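(5-formylfuran-3-yl)methyl phosphate transaminase (Methanococcus jannaschii, PDB 2Z61) catalyses the pyridoxal-phosphate-dependent transfer of an amino group from alanine to 4-(hydroxymethyl)-2-furancarboxaldehyde phosphate, which supplies the furan precursor of methanofuran. Local coordinates at residues A[291-299]-A[361-369]; A[162-170]-A[301-310]. All coordinates share one frame; numbering follows the deposited sequence.

Contact 1 of 2, residues A[291-299]-A[361-369]; sequences KYVKDFGWE and LERIKEFLN
Phe296 fits its ring against the last turns of helix 354-368. CG, beside the backbone N and anti to the carbonyl carbon (chi1 -69°), carries the ring across. CB lies 4.1 Å from Leu368 CD1. Around the ring, CG and CD2 also meet this methyl, which sits over the ring face at 4.0 Å from the centroid. CE1 meets Ile364 CG2 and, more loosely, Leu361 CD2. CE2 comes 3.4 Å from Lys365 CA and also touches its CB. At the tip, CZ lies 3.4 Å from Leu361 O, at the ring edge.

One turn earlier, Tyr292 receives Leu361 CB over a ring face, a CH-pi contact at 3.8 Å from the centroid. Glu362 OE1 lies at the edge of this ring, and the carboxylate plane stands 84° to it. Beyond the helix, Trp298 touches Ile364 CG2 and Leu368 CD1. Phe296 CB covers one face of the indole.

The segments of helices 269-295 and 354-368 run nearly parallel (6°), with axes 10.8 Å apart. Gly297, with positive phi, closes a Schellman motif: Trp298 N bonds back to Val293 O. Rings against methyl and methylene groups make the join mostly apolar, so it probably depends on fit.

Contact 2 of 2, residues A[162-170]-A[301-310]; sequences SPSNPLGEV and NNPIGAYYVF
Asn165 holds CG anti to the backbone N (chi1 154°), which brings OD1 over the rim of one face of the Tyr308 ring, while Asn165 CB lies beside Tyr308 CE2 at 3.5 Å. The amide and ring planes are 34° apart. Tyr307 CD1 covers the opposite face. The polar ends bind other partners: Asn165 OD1 accepts from Arg347, Asn165 ND2 binds O3 of the pyridoxal phosphate on Lys222, and Tyr308 OH pairs with Tyr192 OH.

Phe310 takes the Pro166 ring over one face, with a CH-pi contact from Pro166 CB at 4.1 Å from the centroid. Leu167 CD2 approaches Phe310 CD2 obliquely at 3.5 Å.

This loop has cis peptides before Pro163 and Pro166. As in related aminotransferases of this fold, an asparagine from such a loop binds the O3 oxygen of the cofactor ring. The contact joins the loop after strand 155-161 of the seven-stranded sheet to the chain that leads into strand 308-309 of the small antiparallel sheet, beside the cofactor.

Gly168 O receives Gly305 N at 2.9 Å, with the donor tilted 26° from the carbonyl plane. Ile304 N adds a weak bond to the same oxygen. Gly168 has positive phi and packs its CA 3.7 Å from Tyr308 O. Val170 CG2 meets Ile304 CG1 and CD1.

At the outer end, one water donates to Glu169 OE2 (2.6 Å) and accepts from Asn301 N. The direct bond from Asn301 ND2 to Glu169 OE2 is weak. A second water joins Leu167 O to Phe310 N, and a third links Val170 N with Asn302 O.

In the fold
The two contacts have centres about 19 Å apart and lie on the same side of the chain's centre. Contact 2 is buried, about 10 Å from that centre. Contact 1 is about 27 Å out and only partly buried. Their segments alternate along the chain, and 291-299 is followed almost at once by 301-310. Helix 269-295 also serves both regions: its last turn enters contact 1, while Val289, Leu290 and Arg286 touch or bind residues of 301-310. Contact 2 reaches the active site through Asn165, which binds the cofactor carried by Lys222. Contact 1 joins the C-terminal parts of two helices, and Ile364 packs on helix 317-328.

Contact 1 of 2, residues A[291-299]-A[361-369]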
loop_
_atom_site.group_PDB
_atom_site.type_symbol
_atom_site.label_atom_id
_atom_site.label_comp_id
_atom_site.label_asym_id
_atom_site.label_seq_id
_atom_site.Cartn_x
_atom_site.Cartn_y
_atom_site.Cartn_z
ATOM N N LYS A 291 -31.062 -22.495 -3.883
ATOM C CA LYS A 291 -31.992 -23.614 -3.878
ATOM C C LYS A 291 -31.915 -24.337 -2.537
ATOM O O LYS A 291 -32.943 -24.607 -1.916
ATOM C CB LYS A 291 -31.679 -24.585 -5.025
ATOM C CG LYS A 291 -32.660 -25.757 -5.143
ATOM C CD LYS A 291 -32.462 -26.780 -4.023
ATOM C CE LYS A 291 -33.622 -27.767 -3.916
ATOM N NZ LYS A 291 -34.790 -27.199 -3.181
ATOM N N TYR A 292 -30.697 -24.647 -2.092
ATOM C CA TYR A 292 -30.514 -25.345 -0.820
ATOM C C TYR A 292 -30.922 -24.497 0.376
ATOM O O TYR A 292 -31.563 -24.991 1.301
ATOM C CB TYR A 292 -29.060 -25.792 -0.644
ATOM C CG TYR A 292 -28.697 -27.055 -1.397
ATOM C CD1 TYR A 292 -28.708 -27.089 -2.792
ATOM C CD2 TYR A 292 -28.326 -28.215 -0.713
ATOM C CE1 TYR A 292 -28.355 -28.248 -3.490
ATOM C CE2 TYR A 292 -27.969 -29.377 -1.398
ATOM C CZ TYR A 292 -27.985 -29.386 -2.783
ATOM O OH TYR A 292 -27.621 -30.524 -3.466
ATOM N N VAL A 293 -30.544 -23.222 0.355
ATOM C CA VAL A 293 -30.879 -22.315 1.443
ATOM C C VAL A 293 -32.385 -22.289 1.697
ATOM O O VAL A 293 -32.826 -22.317 2.844
ATOM C CB VAL A 293 -30.370 -20.885 1.137
ATOM C CG1 VAL A 293 -30.918 -19.892 2.153
ATOM C CG2 VAL A 293 -28.851 -20.870 1.167
ATOM N N LYS A 294 -33.173 -22.242 0.629
ATOM C CA LYS A 294 -34.624 -22.217 0.775
ATOM C C LYS A 294 -35.074 -23.586 1.271
ATOM O O LYS A 294 -36.031 -23.705 2.035
ATOM C CB LYS A 294 -35.289 -21.903 -0.567
ATOM C CG LYS A 294 -36.777 -21.617 -0.462
ATOM C CD LYS A 294 -37.398 -21.357 -1.824
ATOM C CE LYS A 294 -37.399 -22.615 -2.686
ATOM N NZ LYS A 294 -38.196 -22.433 -3.935
ATOM N N ASP A 295 -34.361 -24.614 0.829
ATOM C CA ASP A 295 -34.647 -25.986 1.215
ATOM C C ASP A 295 -34.342 -26.135 2.707
ATOM O O ASP A 295 -35.096 -26.757 3.451
ATOM C CB ASP A 295 -33.772 -26.928 0.389
ATOM C CG ASP A 295 -34.170 -28.377 0.532
ATOM O OD1 ASP A 295 -33.999 -28.935 1.635
ATOM O OD2 ASP A 295 -34.652 -28.956 -0.465
ATOM N N PHE A 296 -33.232 -25.543 3.133
ATOM C CA PHE A 296 -32.800 -25.585 4.525
ATOM C C PHE A 296 -33.739 -24.788 5.425
ATOM O O PHE A 296 -33.589 -24.786 6.646
ATOM C CB PHE A 296 -31.383 -25.009 4.654
ATOM C CG PHE A 296 -30.308 -25.861 4.030
ATOM C CD1 PHE A 296 -29.156 -25.274 3.521
ATOM C CD2 PHE A 296 -30.431 -27.249 3.977
ATOM C CE1 PHE A 296 -28.141 -26.052 2.970
ATOM C CE2 PHE A 296 -29.417 -28.037 3.426
ATOM C CZ PHE A 296 -28.271 -27.437 2.923
ATOM N N GLY A 297 -34.701 -24.103 4.820
ATOM C CA GLY A 297 -35.626 -23.306 5.605
ATOM C C GLY A 297 -34.987 -22.033 6.133
ATOM O O GLY A 297 -35.507 -21.415 7.066
ATOM N N TRP A 298 -33.857 -21.639 5.546
ATOM C CA TRP A 298 -33.163 -20.420 5.962
ATOM C C TRP A 298 -33.742 -19.196 5.260
ATOM O O TRP A 298 -34.366 -19.312 4.205
ATOM C CB TRP A 298 -31.664 -20.509 5.654
ATOM C CG TRP A 298 -30.923 -21.530 6.458
ATOM C CD1 TRP A 298 -31.325 -22.103 7.631
ATOM C CD2 TRP A 298 -29.617 -22.049 6.184
ATOM N NE1 TRP A 298 -30.347 -22.944 8.107
ATOM C CE2 TRP A 298 -29.288 -22.931 7.239
ATOM C CE3 TRP A 298 -28.690 -21.853 5.151
ATOM C CZ2 TRP A 298 -28.070 -23.616 7.292
ATOM C CZ3 TRP A 298 -27.477 -22.534 5.202
ATOM C CH2 TRP A 298 -27.178 -23.407 6.268
ATOM N N GLU A 299 -33.527 -18.021 5.844
ATOM C CA GLU A 299 -34.037 -16.785 5.266
ATOM C C GLU A 299 -32.962 -15.887 4.670
ATOM O O GLU A 299 -31.904 -15.676 5.267
ATOM C CB GLU A 299 -34.813 -15.984 6.313
ATOM C CG GLU A 299 -36.228 -16.466 6.557
ATOM C CD GLU A 299 -36.960 -15.598 7.557
ATOM O OE1 GLU A 299 -36.978 -14.362 7.369
ATOM O OE2 GLU A 299 -37.517 -16.148 8.530
ATOM N N LEU A 361 -22.801 -28.189 0.206
ATOM C CA LEU A 361 -24.195 -27.987 0.576
ATOM C C LEU A 361 -24.839 -29.308 1.005
ATOM O O LEU A 361 -25.602 -29.351 1.973
ATOM C CB LEU A 361 -24.965 -27.367 -0.595
ATOM C CG LEU A 361 -24.668 -25.889 -0.882
ATOM C CD1 LEU A 361 -25.409 -25.443 -2.136
ATOM C CD2 LEU A 361 -25.084 -25.042 0.306
ATOM N N GLU A 362 -24.526 -30.383 0.288
ATOM C CA GLU A 362 -25.072 -31.693 0.621
ATOM C C GLU A 362 -24.690 -32.089 2.043
ATOM O O GLU A 362 -25.525 -32.584 2.797
ATOM C CB GLU A 362 -24.570 -32.745 -0.371
ATOM C CG GLU A 362 -25.333 -32.771 -1.687
ATOM C CD GLU A 362 -26.754 -33.296 -1.535
ATOM O OE1 GLU A 362 -27.548 -32.690 -0.785
ATOM O OE2 GLU A 362 -27.080 -34.319 -2.172
ATOM N N ARG A 363 -23.430 -31.870 2.409
ATOM C CA ARG A 363 -22.967 -32.203 3.752
ATOM C C ARG A 363 -23.788 -31.445 4.789
ATOM O O ARG A 363 -24.209 -32.015 5.795
ATOM C CB ARG A 363 -21.490 -31.846 3.919
ATOM C CG ARG A 363 -20.539 -32.681 3.080
ATOM C CD ARG A 363 -19.094 -32.345 3.417
ATOM N NE ARG A 363 -18.145 -33.058 2.567
ATOM C CZ ARG A 363 -16.824 -32.937 2.655
ATOM N NH1 ARG A 363 -16.286 -32.131 3.559
ATOM N NH2 ARG A 363 -16.041 -33.622 1.835
ATOM N N ILE A 364 -24.013 -30.158 4.539
ATOM C CA ILE A 364 -24.789 -29.332 5.457
ATOM C C ILE A 364 -26.204 -29.889 5.596
ATOM O O ILE A 364 -26.793 -29.843 6.673
ATOM C CB ILE A 364 -24.855 -27.865 4.969
ATOM C CG1 ILE A 364 -23.440 -27.280 4.893
ATOM C CG2 ILE A 364 -25.719 -27.037 5.916
ATOM C CD1 ILE A 364 -23.376 -25.885 4.317
ATOM N N LYS A 365 -26.748 -30.414 4.502
ATOM C CA LYS A 365 -28.085 -30.991 4.537
ATOM C C LYS A 365 -28.061 -32.235 5.420
ATOM O O LYS A 365 -29.035 -32.534 6.113
ATOM C CB LYS A 365 -28.549 -31.374 3.129
ATOM C CG LYS A 365 -29.954 -31.965 3.084
ATOM C CD LYS A 365 -30.378 -32.304 1.663
ATOM C CE LYS A 365 -31.803 -32.846 1.621
ATOM N NZ LYS A 365 -32.234 -33.188 0.235
ATOM N N GLU A 366 -26.943 -32.953 5.391
ATOM C CA GLU A 366 -26.788 -34.163 6.192
ATOM C C GLU A 366 -26.523 -33.794 7.649
ATOM O O GLU A 366 -26.651 -34.623 8.548
ATOM C CB GLU A 366 -25.626 -35.005 5.659
ATOM C CG GLU A 366 -25.778 -35.426 4.208
ATOM C CD GLU A 366 -24.713 -36.415 3.773
ATOM O OE1 GLU A 366 -23.512 -36.110 3.941
ATOM O OE2 GLU A 366 -25.074 -37.494 3.258
ATOM N N PHE A 367 -26.155 -32.539 7.871
ATOM C CA PHE A 367 -25.867 -32.038 9.208
ATOM C C PHE A 367 -27.140 -31.555 9.896
ATOM O O PHE A 367 -27.264 -31.628 11.119
ATOM C CB PHE A 367 -24.867 -30.884 9.121
ATOM C CG PHE A 367 -24.580 -30.221 10.437
ATOM C CD1 PHE A 367 -23.852 -30.881 11.419
ATOM C CD2 PHE A 367 -25.042 -28.935 10.695
ATOM C CE1 PHE A 367 -23.584 -30.267 12.644
ATOM C CE2 PHE A 367 -24.782 -28.313 11.915
ATOM C CZ PHE A 367 -24.052 -28.980 12.891
ATOM N N LEU A 368 -28.084 -31.066 9.102
ATOM C CA LEU A 368 -29.334 -30.549 9.635
ATOM C C LEU A 368 -30.381 -31.624 9.881
ATOM O O LEU A 368 -31.177 -31.518 10.811
ATOM C CB LEU A 368 -29.890 -29.475 8.697
ATOM C CG LEU A 368 -28.920 -28.312 8.453
ATOM C CD1 LEU A 368 -29.474 -27.376 7.388
ATOM C CD2 LEU A 368 -28.685 -27.567 9.763
ATOM N N ASN A 369 -30.383 -32.657 9.048
ATOM C CA ASN A 369 -31.344 -33.738 9.195
ATOM C C ASN A 369 -30.741 -34.916 9.952
ATOM O O ASN A 369 -31.280 -36.019 9.948
ATOM C CB ASN A 369 -31.837 -34.201 7.822
ATOM C CG ASN A 369 -32.571 -33.110 7.068
ATOM O OD1 ASN A 369 -33.603 -32.616 7.521
ATOM N ND2 ASN A 369 -32.042 -32.728 5.912
#

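Contact 2 of 2, residues A[162-170]-A[301-310]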
loop_
_atom_site.group_PDB
_atom_site.type_symbol
_atom_site.label_atom_id
_atom_site.label_comp_id
_atom_site.label_asym_id
_atom_site.label_seq_id
_atom_site.Cartn_x
_atom_site.Cartn_y
_atom_site.Cartn_z
ATOM N N SER A 162 -21.981 -1.436 -2.375
ATOM C CA SER A 162 -23.009 -2.078 -3.184
ATOM C C SER A 162 -22.519 -2.601 -4.533
ATOM O O SER A 162 -21.980 -1.845 -5.338
ATOM C CB SER A 162 -24.159 -1.080 -3.409
ATOM O OG SER A 162 -25.203 -1.638 -4.184
ATOM N N PRO A 163 -22.683 -3.912 -4.786
ATOM C CA PRO A 163 -23.291 -4.876 -3.858
ATOM C C PRO A 163 -22.420 -5.030 -2.613
ATOM O O PRO A 163 -21.207 -4.809 -2.669
ATOM C CB PRO A 163 -23.390 -6.157 -4.694
ATOM C CG PRO A 163 -22.335 -6.002 -5.719
ATOM C CD PRO A 163 -22.409 -4.541 -6.086
ATOM N N SER A 164 -23.036 -5.402 -1.496
ATOM C CA SER A 164 -22.323 -5.524 -0.228
ATOM C C SER A 164 -21.688 -6.846 0.142
ATOM O O SER A 164 -22.098 -7.917 -0.286
ATOM C CB SER A 164 -23.280 -5.328 0.939
ATOM O OG SER A 164 -24.174 -6.419 1.028
ATOM N N ASN A 165 -20.646 -6.754 0.810
ATOM C CA ASN A 165 -20.046 -7.885 1.486
ATOM C C ASN A 165 -20.397 -7.671 2.822
ATOM O O ASN A 165 -19.959 -6.589 3.093
ATOM C CB ASN A 165 -18.562 -7.992 1.113
ATOM C CG ASN A 165 -17.733 -8.676 2.179
ATOM O OD1 ASN A 165 -18.199 -9.605 2.841
ATOM N ND2 ASN A 165 -16.501 -8.215 2.353
ATOM N N PRO A 166 -21.012 -8.487 3.654
ATOM C CA PRO A 166 -21.451 -9.835 3.503
ATOM C C PRO A 166 -22.820 -10.102 2.850
ATOM O O PRO A 166 -23.074 -11.341 2.493
ATOM C CB PRO A 166 -21.556 -10.269 4.960
ATOM C CG PRO A 166 -22.014 -9.053 5.670
ATOM C CD PRO A 166 -21.466 -7.889 4.897
ATOM N N LEU A 167 -23.750 -9.197 2.670
ATOM C CA LEU A 167 -25.095 -9.475 2.157
ATOM C C LEU A 167 -25.281 -9.946 0.718
ATOM O O LEU A 167 -26.148 -10.770 0.451
ATOM C CB LEU A 167 -25.978 -8.250 2.402
ATOM C CG LEU A 167 -26.100 -7.847 3.875
ATOM C CD1 LEU A 167 -26.768 -6.486 4.004
ATOM C CD2 LEU A 167 -26.895 -8.908 4.616
ATOM N N GLY A 168 -24.486 -9.439 -0.215
ATOM C CA GLY A 168 -24.652 -9.851 -1.597
ATOM C C GLY A 168 -25.828 -9.130 -2.237
ATOM O O GLY A 168 -26.279 -9.479 -3.323
ATOM N N GLU A 169 -26.319 -8.105 -1.557
ATOM C CA GLU A 169 -27.456 -7.339 -2.038
ATOM C C GLU A 169 -27.036 -6.015 -2.658
ATOM O O GLU A 169 -25.923 -5.541 -2.438
ATOM C CB GLU A 169 -28.418 -7.076 -0.878
ATOM C CG GLU A 169 -29.027 -8.335 -0.288
ATOM C CD GLU A 169 -29.791 -8.067 0.996
ATOM O OE1 GLU A 169 -30.643 -7.154 1.011
ATOM O OE2 GLU A 169 -29.542 -8.774 1.991
ATOM N N VAL A 170 -27.932 -5.427 -3.441
ATOM C CA VAL A 170 -27.686 -4.139 -4.077
ATOM C C VAL A 170 -28.472 -3.112 -3.270
ATOM O O VAL A 170 -29.643 -3.332 -2.962
ATOM C CB VAL A 170 -28.200 -4.123 -5.538
ATOM C CG1 VAL A 170 -28.047 -2.734 -6.129
ATOM C CG2 VAL A 170 -27.431 -5.127 -6.377
ATOM N N ASN A 301 -32.736 -12.401 1.645
ATOM C CA ASN A 301 -33.589 -11.388 1.037
ATOM C C ASN A 301 -32.951 -10.790 -0.176
ATOM O O ASN A 301 -32.275 -9.757 -0.016
ATOM C CB ASN A 301 -33.350 -10.051 1.585
ATOM C CG ASN A 301 -33.483 -9.974 3.064
ATOM O OD1 ASN A 301 -34.566 -10.201 3.606
ATOM N ND2 ASN A 301 -32.393 -9.666 3.746
ATOM N N ASN A 302 -33.162 -11.289 -1.351
ATOM C CA ASN A 302 -32.537 -10.722 -2.542
ATOM C C ASN A 302 -31.041 -10.609 -2.885
ATOM O O ASN A 302 -30.602 -9.647 -3.507
ATOM C CB ASN A 302 -33.347 -9.531 -3.142
ATOM C CG ASN A 302 -33.524 -9.682 -4.675
ATOM O OD1 ASN A 302 -33.594 -10.794 -5.204
ATOM N ND2 ASN A 302 -33.619 -8.548 -5.376
ATOM N N PRO A 303 -30.246 -11.641 -2.519
ATOM C CA PRO A 303 -28.826 -11.574 -2.883
ATOM C C PRO A 303 -28.645 -11.724 -4.405
ATOM O O PRO A 303 -28.873 -12.805 -4.963
ATOM C CB PRO A 303 -28.211 -12.728 -2.085
ATOM C CG PRO A 303 -29.321 -13.760 -2.077
ATOM C CD PRO A 303 -30.547 -12.888 -1.787
ATOM N N ILE A 304 -28.271 -10.631 -5.074
ATOM C CA ILE A 304 -28.060 -10.676 -6.515
ATOM C C ILE A 304 -26.697 -10.179 -7.005
ATOM O O ILE A 304 -26.525 -9.933 -8.201
ATOM C CB ILE A 304 -29.150 -9.861 -7.258
ATOM C CG1 ILE A 304 -29.109 -8.404 -6.785
ATOM C CG2 ILE A 304 -30.530 -10.470 -7.010
ATOM C CD1 ILE A 304 -30.108 -7.492 -7.464
ATOM N N GLY A 305 -25.733 -10.037 -6.099
ATOM C CA GLY A 305 -24.425 -9.554 -6.507
ATOM C C GLY A 305 -23.256 -10.123 -5.727
ATOM O O GLY A 305 -23.437 -10.881 -4.774
ATOM N N ALA A 306 -22.046 -9.744 -6.130
ATOM C CA ALA A 306 -20.836 -10.230 -5.476
ATOM C C ALA A 306 -20.878 -11.756 -5.551
ATOM O O ALA A 306 -21.317 -12.310 -6.553
ATOM C CB ALA A 306 -20.788 -9.751 -4.012
ATOM N N TYR A 307 -20.409 -12.438 -4.519
ATOM C CA TYR A 307 -20.464 -13.897 -4.518
ATOM C C TYR A 307 -20.697 -14.422 -3.107
ATOM O O TYR A 307 -20.112 -15.418 -2.682
ATOM C CB TYR A 307 -19.197 -14.498 -5.147
ATOM C CG TYR A 307 -17.890 -13.807 -4.799
ATOM C CD1 TYR A 307 -17.323 -13.925 -3.526
ATOM C CD2 TYR A 307 -17.203 -13.060 -5.759
ATOM C CE1 TYR A 307 -16.097 -13.318 -3.221
ATOM C CE2 TYR A 307 -15.986 -12.451 -5.471
ATOM C CZ TYR A 307 -15.435 -12.583 -4.200
ATOM O OH TYR A 307 -14.235 -11.973 -3.910
ATOM N N TYR A 308 -21.589 -13.740 -2.397
ATOM C CA TYR A 308 -21.931 -14.099 -1.029
ATOM C C TYR A 308 -23.443 -14.179 -0.826
ATOM O O TYR A 308 -24.217 -13.509 -1.513
ATOM C CB TYR A 308 -21.394 -13.051 -0.053
ATOM C CG TYR A 308 -19.956 -12.644 -0.261
ATOM C CD1 TYR A 308 -18.908 -13.537 -0.025
ATOM C CD2 TYR A 308 -19.634 -11.338 -0.642
ATOM C CE1 TYR A 308 -17.574 -13.130 -0.154
ATOM C CE2 TYR A 308 -18.310 -10.924 -0.771
ATOM C CZ TYR A 308 -17.286 -11.824 -0.523
ATOM O OH TYR A 308 -15.980 -11.398 -0.627
ATOM N N VAL A 309 -23.843 -15.007 0.131
ATOM C CA VAL A 309 -25.238 -15.161 0.526
ATOM C C VAL A 309 -25.142 -15.123 2.051
ATOM O O VAL A 309 -24.274 -15.775 2.644
ATOM C CB VAL A 309 -25.836 -16.495 0.036
ATOM C CG1 VAL A 309 -27.287 -16.594 0.461
ATOM C CG2 VAL A 309 -25.751 -16.570 -1.491
ATOM N N PHE A 310 -26.012 -14.340 2.682
ATOM C CA PHE A 310 -25.978 -14.159 4.134
ATOM C C PHE A 310 -27.302 -14.585 4.782
ATOM O O PHE A 310 -28.083 -13.747 5.235
ATOM C CB PHE A 310 -25.699 -12.679 4.422
ATOM C CG PHE A 310 -25.153 -12.403 5.790
ATOM C CD1 PHE A 310 -23.929 -12.934 6.185
ATOM C CD2 PHE A 310 -25.833 -11.566 6.664
ATOM C CE1 PHE A 310 -23.387 -12.628 7.435
ATOM C CE2 PHE A 310 -25.303 -11.254 7.913
ATOM C CZ PHE A 310 -24.076 -11.786 8.297
HETATM O O HOH W 1 -28.072 -12.612 1.734
HETATM O O HOH W 2 -30.319 -11.226 2.544
HETATM O O HOH W 3 -30.724 -6.566 -2.933
#